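Local coordinates for OsmC family protein (Rhodothermus marinus, PDB 5CML) that probably hydrolyses carboxylic esters as a serine esterase, this chain being the esterase domain of a longer protein that also carries an OsmC domain, at residues L193-P198 and V222-A227; I131-D136 and A209-A214; L16-D21 and A60-D65. One frame throughout, in Å; residues are numbered along the deposited sequence. Where two conformers were deposited one is given.

Interaction 1. Residues L193-P198 and V222-A227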
loop_
_atom_site.group_PDB
_atom_site.type_symbol
_atom_site.label_atom_id
_atom_site.label_comp_id
_atom_site.label_asym_id
_atom_site.label_seq_id
_atom_site.Cartn_x
_atom_site.Cartn_y
_atom_site.Cartn_z
ATOM N N LEU A 193 8.512 -7.684 -3.093
ATOM C CA LEU A 193 7.644 -8.859 -2.960
ATOM C C LEU A 193 6.246 -8.517 -3.462
ATOM O O LEU A 193 5.583 -7.616 -2.943
ATOM C CB LEU A 193 7.606 -9.345 -1.493
ATOM C CG LEU A 193 6.580 -10.441 -1.186
ATOM C CD1 LEU A 193 6.833 -11.711 -2.042
ATOM C CD2 LEU A 193 6.596 -10.789 0.306
ATOM N N LEU A 194 5.822 -9.207 -4.513
ATOM C CA LEU A 194 4.503 -9.033 -5.090
ATOM C C LEU A 194 3.571 -10.154 -4.672
ATOM O O LEU A 194 3.886 -11.314 -4.907
ATOM C CB LEU A 194 4.587 -9.048 -6.618
ATOM C CG LEU A 194 5.483 -7.991 -7.263
ATOM C CD1 LEU A 194 5.835 -8.414 -8.685
ATOM C CD2 LEU A 194 4.772 -6.653 -7.253
ATOM N N PHE A 195 2.423 -9.808 -4.105
ATOM C CA PHE A 195 1.337 -10.758 -3.874
ATOM C C PHE A 195 0.241 -10.499 -4.874
ATOM O O PHE A 195 -0.104 -9.340 -5.100
ATOM C CB PHE A 195 0.716 -10.606 -2.489
ATOM C CG PHE A 195 1.616 -10.945 -1.334
ATOM C CD1 PHE A 195 1.648 -12.224 -0.812
ATOM C CD2 PHE A 195 2.366 -9.957 -0.707
ATOM C CE1 PHE A 195 2.445 -12.515 0.304
ATOM C CE2 PHE A 195 3.152 -10.246 0.386
ATOM C CZ PHE A 195 3.188 -11.532 0.891
ATOM N N HIS A 196 -0.352 -11.546 -5.453
ATOM C CA HIS A 196 -1.482 -11.345 -6.338
ATOM C C HIS A 196 -2.267 -12.628 -6.474
ATOM O O HIS A 196 -1.683 -13.702 -6.551
ATOM C CB HIS A 196 -1.006 -10.898 -7.717
ATOM C CG HIS A 196 -1.930 -9.947 -8.416
ATOM N ND1 HIS A 196 -1.552 -8.661 -8.730
ATOM C CD2 HIS A 196 -3.191 -10.099 -8.892
ATOM C CE1 HIS A 196 -2.540 -8.052 -9.365
ATOM N NE2 HIS A 196 -3.546 -8.901 -9.478
ATOM N N SER A 197 -3.588 -12.503 -6.548
ATOM C CA SER A 197 -4.440 -13.652 -6.804
ATOM C C SER A 197 -4.656 -13.885 -8.287
ATOM O O SER A 197 -5.021 -12.959 -9.017
ATOM C CB SER A 197 -5.790 -13.470 -6.164
ATOM O OG SER A 197 -6.631 -14.516 -6.564
ATOM N N PRO A 198 -4.470 -15.133 -8.726
ATOM C CA PRO A 198 -4.750 -15.416 -10.140
ATOM C C PRO A 198 -6.221 -15.200 -10.456
ATOM O O PRO A 198 -6.542 -14.966 -11.605
ATOM C CB PRO A 198 -4.333 -16.885 -10.311
ATOM C CG PRO A 198 -4.112 -17.416 -8.978
ATOM C CD PRO A 198 -3.874 -16.288 -8.035
ATOM N N VAL A 222 4.341 -14.116 -4.724
ATOM C CA VAL A 222 3.562 -15.123 -4.010
ATOM C C VAL A 222 2.121 -15.111 -4.504
ATOM O O VAL A 222 1.439 -14.073 -4.514
ATOM C CB VAL A 222 3.632 -14.887 -2.477
ATOM C CG1 VAL A 222 2.609 -15.773 -1.699
ATOM C CG2 VAL A 222 5.039 -15.151 -2.025
ATOM N N SER A 223 1.676 -16.282 -4.937
ATOM C CA SER A 223 0.324 -16.468 -5.411
ATOM C C SER A 223 -0.704 -16.526 -4.281
ATOM O O SER A 223 -0.508 -17.239 -3.276
ATOM C CB SER A 223 0.248 -17.756 -6.239
ATOM O OG SER A 223 -1.073 -18.011 -6.643
ATOM N N LEU A 224 -1.810 -15.804 -4.449
ATOM C CA LEU A 224 -2.916 -15.847 -3.471
ATOM C C LEU A 224 -4.055 -16.812 -3.874
ATOM O O LEU A 224 -5.156 -16.736 -3.339
ATOM C CB LEU A 224 -3.486 -14.440 -3.251
ATOM C CG LEU A 224 -2.483 -13.414 -2.729
ATOM C CD1 LEU A 224 -3.127 -12.046 -2.460
ATOM C CD2 LEU A 224 -1.828 -13.953 -1.469
ATOM N N ASP A 225 -3.760 -17.726 -4.791
ATOM C CA ASP A 225 -4.666 -18.833 -5.170
ATOM C C ASP A 225 -6.094 -18.363 -5.521
ATOM O O ASP A 225 -6.310 -17.841 -6.623
ATOM C CB ASP A 225 -4.674 -19.873 -4.045
ATOM C CG ASP A 225 -5.345 -21.163 -4.440
ATOM O OD1 ASP A 225 -5.654 -21.353 -5.650
ATOM O OD2 ASP A 225 -5.531 -22.007 -3.530
ATOM N N GLN A 226 -7.054 -18.521 -4.613
ATOM C CA GLN A 226 -8.465 -18.205 -4.901
ATOM C C GLN A 226 -8.958 -16.925 -4.213
ATOM O O GLN A 226 -10.155 -16.668 -4.134
ATOM C CB GLN A 226 -9.371 -19.367 -4.469
ATOM C CG GLN A 226 -9.110 -20.700 -5.155
ATOM C CD GLN A 226 -9.393 -20.671 -6.645
ATOM O OE1 GLN A 226 -8.544 -21.036 -7.455
ATOM N NE2 GLN A 226 -10.596 -20.249 -7.013
ATOM N N ALA A 227 -8.042 -16.134 -3.690
ATOM C CA ALA A 227 -8.415 -14.911 -2.996
ATOM C C ALA A 227 -9.033 -13.887 -3.948
ATOM O O ALA A 227 -8.767 -13.889 -5.166
ATOM C CB ALA A 227 -7.208 -14.314 -2.312
#
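Parallel beta pairing at the edge of an alpha/beta-hydrolase sheet joins these segments: strand 192-196 and the outermost strand 219-223 form a beta-alpha-beta unit whose crossover is helix 206-214. The register is fixed by Val222 N donating to Leu194 O (2.8 Å), His196 N to Val222 O (3.2 Å) and Leu224 N to His196 O (3.0 Å). In the third bond the donor lies 50° above the carbonyl plane, consistent with the chain leaving the strand for the type II' turn Leu224-Ala227.

Leu224, with CG anti to its carbonyl carbon (chi1 -60°), reaches back over the neighbouring strand. Its CB rests on Ser197 CA (3.8 Å), CG on the His196 carbonyl carbon, CD1 near Phe195 CB, and CD2 meets Phe195 CD1 (3.9 Å) obliquely. Val222 CB approaches the same ring atom, Phe195 CD1, at 3.7 Å, also obliquely, the two side chains running alongside each other.

Ser197 OG, anti to its own backbone N, bonds Thr199 OG1 and the turn. An alanine here would remove this hydroxyl with both bonds and would probably loosen the turn where it meets the strand end. Within the turn, OG donates in the carbonyl plane to a lone pair of Ala227 O at 2.6 Å.

Interaction 2. Residues I131-D136 and A209-A214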
loop_
_atom_site.group_PDB
_atom_site.type_symbol
_atom_site.label_atom_id
_atom_site.label_comp_id
_atom_site.label_asym_id
_atom_site.label_seq_id
_atom_site.Cartn_x
_atom_site.Cartn_y
_atom_site.Cartn_z
ATOM N N ILE A 131 0.173 -5.819 -2.815
ATOM C CA ILE A 131 -0.914 -6.798 -2.895
ATOM C C ILE A 131 -1.918 -6.342 -3.959
ATOM O O ILE A 131 -2.589 -5.317 -3.784
ATOM C CB ILE A 131 -1.643 -6.943 -1.546
ATOM C CG1 ILE A 131 -0.649 -7.199 -0.418
ATOM C CG2 ILE A 131 -2.732 -8.015 -1.598
ATOM C CD1 ILE A 131 -1.121 -6.699 0.931
ATOM N N GLY A 132 -2.041 -7.085 -5.053
ATOM C CA GLY A 132 -3.042 -6.752 -6.050
ATOM C C GLY A 132 -2.759 -5.454 -6.793
ATOM O O GLY A 132 -3.682 -4.807 -7.272
ATOM N N ALA A 133 -1.496 -5.073 -6.902
ATOM C CA ALA A 133 -1.151 -3.766 -7.499
ATOM C C ALA A 133 -1.291 -3.761 -9.030
ATOM O O ALA A 133 -0.876 -4.706 -9.697
ATOM C CB ALA A 133 0.263 -3.368 -7.125
ATOM N N PRO A 134 -1.852 -2.679 -9.583
ATOM C CA PRO A 134 -1.877 -2.537 -11.040
ATOM C C PRO A 134 -0.504 -2.107 -11.535
ATOM O O PRO A 134 0.244 -1.512 -10.777
ATOM C CB PRO A 134 -2.944 -1.477 -11.272
ATOM C CG PRO A 134 -2.894 -0.626 -10.058
ATOM C CD PRO A 134 -2.562 -1.583 -8.909
ATOM N N CYS A 135 -0.179 -2.410 -12.787
ATOM C CA CYS A 135 1.173 -2.181 -13.278
ATOM C C CYS A 135 1.301 -0.925 -14.118
ATOM O O CYS A 135 2.408 -0.422 -14.298
ATOM C CB CYS A 135 1.640 -3.376 -14.100
ATOM S SG CYS A 135 0.781 -3.571 -15.667
ATOM N N ASP A 136 0.180 -0.432 -14.639
ATOM C CA ASP A 136 0.234 0.683 -15.576
ATOM C C ASP A 136 -1.057 1.506 -15.616
ATOM O O ASP A 136 -2.078 1.107 -15.059
ATOM C CB ASP A 136 0.589 0.158 -16.984
ATOM C CG ASP A 136 -0.413 -0.837 -17.530
ATOM O OD1 ASP A 136 -1.600 -0.826 -17.134
ATOM O OD2 ASP A 136 -0.006 -1.632 -18.407
ATOM N N ALA A 209 2.761 -9.983 -13.340
ATOM C CA ALA A 209 3.816 -10.425 -14.252
ATOM C C ALA A 209 4.533 -9.220 -14.853
ATOM O O ALA A 209 5.749 -9.212 -15.012
ATOM C CB ALA A 209 3.236 -11.292 -15.349
ATOM N N CYS A 210 3.765 -8.184 -15.161
ATOM C CA CYS A 210 4.282 -6.947 -15.702
ATOM C C CYS A 210 5.256 -6.288 -14.727
ATOM O O CYS A 210 6.351 -5.873 -15.090
ATOM C CB CYS A 210 3.096 -6.032 -16.006
ATOM S SG CYS A 210 3.485 -4.420 -16.586
ATOM N N LEU A 211 4.831 -6.202 -13.462
ATOM C CA LEU A 211 5.680 -5.585 -12.457
ATOM C C LEU A 211 6.928 -6.441 -12.217
ATOM O O LEU A 211 8.023 -5.910 -12.060
ATOM C CB LEU A 211 4.915 -5.352 -11.141
ATOM C CG LEU A 211 3.868 -4.227 -11.188
ATOM C CD1 LEU A 211 2.890 -4.295 -9.995
ATOM C CD2 LEU A 211 4.556 -2.871 -11.201
ATOM N N PHE A 212 6.775 -7.763 -12.199
ATOM C CA PHE A 212 7.919 -8.634 -11.967
ATOM C C PHE A 212 8.951 -8.515 -13.085
ATOM O O PHE A 212 10.155 -8.481 -12.828
ATOM C CB PHE A 212 7.451 -10.090 -11.804
ATOM C CG PHE A 212 8.529 -11.031 -11.341
ATOM C CD1 PHE A 212 9.378 -11.631 -12.249
ATOM C CD2 PHE A 212 8.692 -11.323 -9.999
ATOM C CE1 PHE A 212 10.369 -12.498 -11.827
ATOM C CE2 PHE A 212 9.690 -12.194 -9.579
ATOM C CZ PHE A 212 10.519 -12.784 -10.489
ATOM N N GLN A 213 8.491 -8.441 -14.323
ATOM C CA GLN A 213 9.411 -8.305 -15.448
ATOM C C GLN A 213 10.156 -6.968 -15.419
ATOM O O GLN A 213 11.328 -6.881 -15.831
ATOM C CB GLN A 213 8.640 -8.486 -16.756
ATOM C CG GLN A 213 8.122 -9.900 -16.955
ATOM C CD GLN A 213 7.386 -10.069 -18.268
ATOM O OE1 GLN A 213 7.948 -9.816 -19.334
ATOM N NE2 GLN A 213 6.128 -10.503 -18.203
ATOM N N ALA A 214 9.492 -5.930 -14.921
ATOM C CA ALA A 214 10.084 -4.591 -14.876
ATOM C C ALA A 214 11.160 -4.532 -13.808
ATOM O O ALA A 214 12.167 -3.847 -13.959
ATOM C CB ALA A 214 9.014 -3.545 -14.595
#
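Sulfur contact comes first. Cys135 and Cys210 are seen as a disulfide in this protein, and each is modelled in two conformers; in one of them Cys135 SG and Cys210 SG are 3.0 Å apart, too long for a covalent S-S bond. The approach is still intimate, since Cys135 SG lies 3.4 Å from Cys210 CB and the two atoms Cys135 CB and Cys210 CB are 3.6 Å apart. The torsions bring the sulfurs together: Cys135 SG sits between its backbone N and carbonyl carbon (chi1 69°), whereas Cys210 SG is anti to its backbone N (chi1 176°).

Apolar packing continues beside this pair through Leu211. Its CG lies 3.8 Å from Cys135 CB, and its CD2 is 4.0 Å from Cys135 CA. The other branch, CD1, reaches Ala133 CB at 4.0 Å, and Leu211 also packs on Leu194, Val185 and Leu116.

In the alpha/beta-hydrolase fold this joins the loop that leaves the carboxyl end of strand 127-131 to helix 206-214, the crossover between strands 192-196 and 219-223. Pro134, on the loop, lies near but does not touch the residues whose geometry is consistent with a Ser109-His229-Asp200 triad.

Polar groups of the loop are served elsewhere. Cys135 N is hydrogen-bonded to Asn207 OD1, from the same helix. Asp136 is the N-cap of helix 137-141, its side chain capping a backbone N there, and OD1 also bonds His139 ND1. Carbonyls facing the leucine fare differently: Leu211 CD1 approaches Ala133 O at 3.8 Å and Pro134 O at 3.9 Å, and Pro134 O is buried with no polar partner in the model.

Interaction 3. Residues L16-D21 and A60-D65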
loop_
_atom_site.group_PDB
_atom_site.type_symbol
_atom_site.label_atom_id
_atom_site.label_comp_id
_atom_site.label_asym_id
_atom_site.label_seq_id
_atom_site.Cartn_x
_atom_site.Cartn_y
_atom_site.Cartn_z
ATOM N N LEU A 16 -4.680 14.642 8.516
ATOM C CA LEU A 16 -4.878 13.265 8.083
ATOM C C LEU A 16 -4.912 12.359 9.304
ATOM O O LEU A 16 -4.253 12.639 10.301
ATOM C CB LEU A 16 -3.757 12.850 7.121
ATOM C CG LEU A 16 -3.627 13.700 5.852
ATOM C CD1 LEU A 16 -2.263 13.568 5.224
ATOM C CD2 LEU A 16 -4.697 13.276 4.868
ATOM N N ALA A 17 -5.691 11.279 9.240
ATOM C CA ALA A 17 -5.740 10.318 10.343
ATOM C C ALA A 17 -5.237 8.973 9.872
ATOM O O ALA A 17 -5.350 8.622 8.696
ATOM C CB ALA A 17 -7.145 10.187 10.889
ATOM N N ALA A 18 -4.692 8.212 10.811
ATOM C CA ALA A 18 -4.221 6.875 10.520
ATOM C C ALA A 18 -4.272 6.067 11.803
ATOM O O ALA A 18 -4.608 6.592 12.860
ATOM C CB ALA A 18 -2.816 6.914 9.950
ATOM N N ARG A 19 -3.973 4.785 11.690
ATOM C CA ARG A 19 -3.925 3.891 12.838
ATOM C C ARG A 19 -2.522 3.311 12.921
ATOM O O ARG A 19 -1.969 2.892 11.912
ATOM C CB ARG A 19 -4.968 2.773 12.713
ATOM C CG ARG A 19 -6.402 3.271 12.687
ATOM C CD ARG A 19 -6.897 3.645 14.064
ATOM N NE ARG A 19 -7.621 2.531 14.667
ATOM C CZ ARG A 19 -7.947 2.438 15.956
ATOM N NH1 ARG A 19 -7.602 3.393 16.811
ATOM N NH2 ARG A 19 -8.609 1.372 16.393
ATOM N N LEU A 20 -1.953 3.332 14.122
ATOM C CA LEU A 20 -0.618 2.820 14.372
ATOM C C LEU A 20 -0.710 1.581 15.257
ATOM O O LEU A 20 -1.201 1.646 16.378
ATOM C CB LEU A 20 0.253 3.896 15.035
ATOM C CG LEU A 20 1.668 3.467 15.403
ATOM C CD1 LEU A 20 2.457 3.094 14.168
ATOM C CD2 LEU A 20 2.357 4.573 16.188
ATOM N N ASP A 21 -0.272 0.454 14.719
ATOM C CA ASP A 21 -0.317 -0.827 15.410
ATOM C C ASP A 21 1.083 -1.144 15.914
ATOM O O ASP A 21 2.033 -1.180 15.121
ATOM C CB ASP A 21 -0.797 -1.934 14.464
ATOM C CG ASP A 21 -2.216 -1.712 13.943
ATOM O OD1 ASP A 21 -2.976 -0.913 14.509
ATOM O OD2 ASP A 21 -2.591 -2.365 12.949
ATOM N N ALA A 60 6.088 -2.531 13.796
ATOM C CA ALA A 60 5.046 -1.542 13.994
ATOM C C ALA A 60 4.507 -1.198 12.629
ATOM O O ALA A 60 5.275 -1.118 11.675
ATOM C CB ALA A 60 5.585 -0.281 14.723
ATOM N N VAL A 61 3.202 -0.974 12.544
ATOM C CA VAL A 61 2.540 -0.761 11.248
ATOM C C VAL A 61 1.654 0.483 11.288
ATOM O O VAL A 61 0.735 0.568 12.119
ATOM C CB VAL A 61 1.660 -1.981 10.848
ATOM C CG1 VAL A 61 1.055 -1.762 9.477
ATOM C CG2 VAL A 61 2.451 -3.291 10.833
ATOM N N LEU A 62 1.930 1.437 10.399
ATOM C CA LEU A 62 1.058 2.594 10.219
ATOM C C LEU A 62 0.129 2.300 9.044
ATOM O O LEU A 62 0.552 2.268 7.881
ATOM C CB LEU A 62 1.854 3.875 9.970
ATOM C CG LEU A 62 1.028 5.167 9.879
ATOM C CD1 LEU A 62 0.402 5.520 11.239
ATOM C CD2 LEU A 62 1.878 6.314 9.400
ATOM N N ARG A 63 -1.141 2.097 9.357
ATOM C CA ARG A 63 -2.149 1.846 8.344
ATOM C C ARG A 63 -2.684 3.156 7.835
ATOM O O ARG A 63 -3.213 3.968 8.600
ATOM C CB ARG A 63 -3.280 1.011 8.915
ATOM C CG ARG A 63 -2.873 -0.392 9.232
ATOM C CD ARG A 63 -4.035 -1.179 9.718
ATOM N NE ARG A 63 -4.247 -1.056 11.159
ATOM C CZ ARG A 63 -5.403 -0.730 11.725
ATOM N NH1 ARG A 63 -6.467 -0.418 10.978
ATOM N NH2 ARG A 63 -5.484 -0.695 13.051
ATOM N N PHE A 64 -2.528 3.364 6.536
ATOM C CA PHE A 64 -2.990 4.577 5.904
ATOM C C PHE A 64 -4.080 4.216 4.918
ATOM O O PHE A 64 -3.850 3.457 3.979
ATOM C CB PHE A 64 -1.840 5.291 5.208
ATOM C CG PHE A 64 -2.253 6.539 4.515
ATOM C CD1 PHE A 64 -2.334 7.731 5.213
ATOM C CD2 PHE A 64 -2.584 6.524 3.169
ATOM C CE1 PHE A 64 -2.718 8.891 4.580
ATOM C CE2 PHE A 64 -2.971 7.689 2.527
ATOM C CZ PHE A 64 -3.041 8.867 3.236
ATOM N N ASP A 65 -5.269 4.747 5.162
ATOM C CA ASP A 65 -6.429 4.478 4.321
ATOM C C ASP A 65 -6.370 5.294 3.038
ATOM O O ASP A 65 -6.663 6.495 3.025
ATOM C CB ASP A 65 -7.707 4.798 5.092
ATOM C CG ASP A 65 -8.938 4.739 4.229
ATOM O OD1 ASP A 65 -8.936 4.009 3.211
ATOM O OD2 ASP A 65 -9.916 5.428 4.578
HETATM O O HOH W 1 -5.932 6.703 7.118
HETATM O O HOH W 2 -8.609 -0.063 13.798
#
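Antiparallel pairing of strands 15-22 and 59-65, whose short axes run at 166° to each other, joins the first hairpin of the alpha/beta-hydrolase sheet to its parallel part. Backbone bonds set the register. Arg19 and Arg63 form a hydrogen-bonded pair, with Arg63 N to Arg19 O at 2.8 Å and the reverse bond, Arg19 N to Arg63 O, longer at 3.3 Å; Asp21 with Val61 is a second such pair, and Leu20 with Leu62 between them is non-hydrogen-bonded.

Apolar contact lies on the leucine face, where Ala18 CB meets Leu62 CD1 at 3.7 Å.

Charge gathers on the other face. Arg63 grips Asp21 side-on in a two-pronged salt bridge: NH2 meets the syn lone pair of OD1 (2.9 Å), while NE approaches OD2 (2.8 Å) from 33° above the carboxylate plane. Ser51 OG also bonds OD2, which further fixes the carboxylate. Arg19 CB lies over one face of the Arg63 guanidinium, toward its rim, 3.5 Å from NH2, and the Arg19 guanidinium, turned 78° from the other, bonds Thr5 OG1 through NH1. A water beside these like charges links them, accepting from Arg19 NE at 2.9 Å and from Arg63 NH2 at 3.3 Å.

Overall arrangement
Interactions 1 and 3 belong to the same sheet but lie on opposite sides of the chain's centre, their centres about 24 Å apart. Interaction 1 is a parallel pairing, partly buried, at an outermost strand of the sheet and the turn that follows it; interaction 3 is antiparallel, largely buried, and adds a salt bridge and bridging waters that interaction 1 lacks. Interaction 2 is also buried, yet relies on sulfur and leucine packing of a loop against a helix, without cross-segment hydrogen bonds. Interactions 1 and 2 share one beta-alpha-beta unit, strands from the first and the crossover helix from the second, and they touch: Phe195 O lies 3.0 Å from Gly132 N, probably hydrogen-bonded, and His196 CE1 packs on Gly132 CA.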